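Local structure of protein phosphatase 2C (Toxoplasma gondii, 3D8K) at the interface of chains A and B. The protein is a metal-dependent phosphatase of the PP2C family that probably removes phosphate from phosphoserine and phosphothreonine in proteins. Numbering follows the deposited sequence. Chains: chain A/B, Protein phosphatase 2C.

The interface of chains A and B. Residues chain A 29, 335, 340; chain B 7-8, 10, 12.
B:Tyr7 reaches between A:Glu335 and A:Glu340, at a polar contact between two copies of a PP2C-family (PPM-type) phosphatase. Buried surface is greatest for A:Ser29 (57 Å²), then B:Tyr7 (51 Å²) and A:Glu335 (36 Å²).

A:Ser29 makes a mainly van der Waals contact through its backbone, its carbonyl O lying 3.3 Å from B:Ile8 CD1. Its OG is 4.0 Å from B:Glu10 OE2, too far for a hydrogen bond.

The tyrosine lies on strand 5-8 of chain B; the glutamates lie on strands 332-337 and 340-345 of chain A. Both glutamate side chains run roughly perpendicular to the tyrosine. Its CG is anti to the backbone N (chi1 -179°), which directs the phenol towards chain A. A:Glu335 OE1 lies 3.1 Å from B:Tyr7 OH, compatible with a hydrogen bond from the phenol hydroxyl. On the other flank, A:Glu340 OE2 is modelled at the ring edge, in its plane, with the carboxylate almost square to the ring (88°). B:Tyr7 OH comes in tilted over the carboxylate face, 2.5 Å from A:Glu340 OE2 and 2.7 Å from OE1. Both approaches crowd carbon atoms, so detailed bonding to A:Glu340 is doubtful.

B:Arg12, on helix 10-19, approaches A:Glu335 from the opposite direction. Its NH2 is 3.0 Å from A:Glu335 OE1 in a salt bridge, although its N-H points away from that oxygen. B:Arg12 NE adds a weak hydrogen bond to A:Glu335 OE2 at 3.3 Å. The 28° tilt between guanidinium and carboxylate accompanies this lack of straight, paired bonds. The arginine end is modelled too close to the phenol, making its exact placement doubtful. Its charge would probably help offset both carboxylates, A:Glu340 OE1 lying 4.4 Å from B:Arg12 NH2 without direct contact.

The two copies do not meet in a strictly symmetric way, and the structure alone does not show whether this pairing is biological.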
ATOM      1  N   SER A  29       6.520  16.274 -21.823  1.00 48.37           N
ATOM      2  CA  SER A  29       6.704  16.938 -20.535  1.00 48.69           C
ATOM      3  C   SER A  29       7.925  17.842 -20.573  1.00 48.96           C
ATOM      4  O   SER A  29       8.884  17.566 -21.296  1.00 49.44           O
ATOM      5  CB  SER A  29       6.877  15.896 -19.435  1.00 49.28           C
ATOM      6  OG  SER A  29       7.790  14.887 -19.840  1.00 50.14           O
ATOM      7  N   GLU A 335      14.161   6.542 -26.767  1.00 32.70           N
ATOM      8  CA  GLU A 335      13.423   7.785 -26.612  1.00 32.08           C
ATOM      9  C   GLU A 335      14.388   8.864 -27.070  1.00 30.84           C
ATOM     10  O   GLU A 335      15.552   8.839 -26.682  1.00 29.56           O
ATOM     11  CB  GLU A 335      13.033   7.996 -25.158  1.00 33.29           C
ATOM     12  CG  GLU A 335      11.802   8.862 -25.013  1.00 37.07           C
ATOM     13  CD  GLU A 335      11.162   8.725 -23.651  1.00 40.14           C
ATOM     14  OE1 GLU A 335      10.027   9.221 -23.471  1.00 40.98           O
ATOM     15  OE2 GLU A 335      11.799   8.118 -22.760  1.00 41.58           O
ATOM     16  N   GLU A 340       8.680  14.486 -29.162  1.00 33.70           N
ATOM     17  CA  GLU A 340       9.277  13.385 -28.430  1.00 33.68           C
ATOM     18  C   GLU A 340       9.066  12.124 -29.227  1.00 31.32           C
ATOM     19  O   GLU A 340       7.979  11.888 -29.743  1.00 29.32           O
ATOM     20  CB  GLU A 340       8.681  13.278 -27.028  1.00 36.75           C
ATOM     21  CG  GLU A 340       9.736  13.222 -25.931  1.00 40.12           C
ATOM     22  CD  GLU A 340       9.130  13.224 -24.534  1.00 43.06           C
ATOM     23  OE1 GLU A 340       8.309  12.334 -24.228  1.00 44.94           O
ATOM     24  OE2 GLU A 340       9.478  14.117 -23.732  1.00 46.12           O
TER
ATOM     25  N   TYR B   7      17.297  15.487 -21.899  1.00 53.27           N
ATOM     26  CA  TYR B   7      15.956  14.955 -21.972  1.00 51.81           C
ATOM     27  C   TYR B   7      15.396  14.791 -20.565  1.00 50.51           C
ATOM     28  O   TYR B   7      16.136  14.504 -19.628  1.00 51.34           O
ATOM     29  CB  TYR B   7      15.908  13.623 -22.697  1.00 53.19           C
ATOM     30  CG  TYR B   7      14.485  13.165 -22.736  1.00 56.49           C
ATOM     31  CD1 TYR B   7      13.490  14.035 -23.174  1.00 59.23           C
ATOM     32  CD2 TYR B   7      14.102  11.927 -22.223  1.00 57.57           C
ATOM     33  CE1 TYR B   7      12.142  13.701 -23.093  1.00 60.51           C
ATOM     34  CE2 TYR B   7      12.745  11.576 -22.135  1.00 60.00           C
ATOM     35  CZ  TYR B   7      11.768  12.476 -22.573  1.00 60.41           C
ATOM     36  OH  TYR B   7      10.426  12.181 -22.491  1.00 58.81           O
ATOM     37  N   ILE B   8      14.084  14.955 -20.423  1.00 47.53           N
ATOM     38  CA  ILE B   8      13.429  14.871 -19.120  1.00 46.52           C
ATOM     39  C   ILE B   8      12.712  13.539 -18.838  1.00 44.47           C
ATOM     40  O   ILE B   8      11.563  13.341 -19.229  1.00 44.49           O
ATOM     41  CB  ILE B   8      12.424  16.056 -18.959  1.00 48.75           C
ATOM     42  CG1 ILE B   8      12.590  17.067 -20.108  1.00 50.27           C
ATOM     43  CG2 ILE B   8      12.712  16.823 -17.669  1.00 49.00           C
ATOM     44  CD1 ILE B   8      12.016  16.632 -21.451  1.00 51.64           C
ATOM     45  N   GLU B  10      11.166  12.362 -16.347  1.00 36.97           N
ATOM     46  CA  GLU B  10      10.269  12.354 -15.178  1.00 37.64           C
ATOM     47  C   GLU B  10       9.210  11.248 -15.092  1.00 37.17           C
ATOM     48  O   GLU B  10       8.899  10.784 -14.004  1.00 37.67           O
ATOM     49  CB  GLU B  10       9.566  13.707 -15.005  1.00 38.98           C
ATOM     50  CG  GLU B  10      10.491  14.892 -14.796  1.00 39.74           C
ATOM     51  CD  GLU B  10      10.373  15.899 -15.925  1.00 42.24           C
ATOM     52  OE1 GLU B  10       9.964  17.061 -15.666  1.00 42.76           O
ATOM     53  OE2 GLU B  10      10.677  15.517 -17.080  1.00 39.75           O
ATOM     54  N   ARG B  12       9.356   8.110 -16.039  1.00 36.93           N
ATOM     55  CA  ARG B  12      10.008   6.881 -15.598  1.00 36.99           C
ATOM     56  C   ARG B  12      10.277   6.866 -14.111  1.00 36.53           C
ATOM     57  O   ARG B  12      10.252   5.800 -13.491  1.00 36.00           O
ATOM     58  CB  ARG B  12      11.326   6.678 -16.339  1.00 39.53           C
ATOM     59  CG  ARG B  12      11.614   7.710 -17.423  1.00 45.50           C
ATOM     60  CD  ARG B  12      10.717   7.529 -18.642  1.00 50.05           C
ATOM     61  NE  ARG B  12      10.893   8.580 -19.645  1.00 52.48           N
ATOM     62  CZ  ARG B  12      10.027   9.568 -19.851  1.00 54.31           C
ATOM     63  NH1 ARG B  12       8.914   9.655 -19.128  1.00 55.22           N
ATOM     64  NH2 ARG B  12      10.268  10.465 -20.793  1.00 55.34           N
TER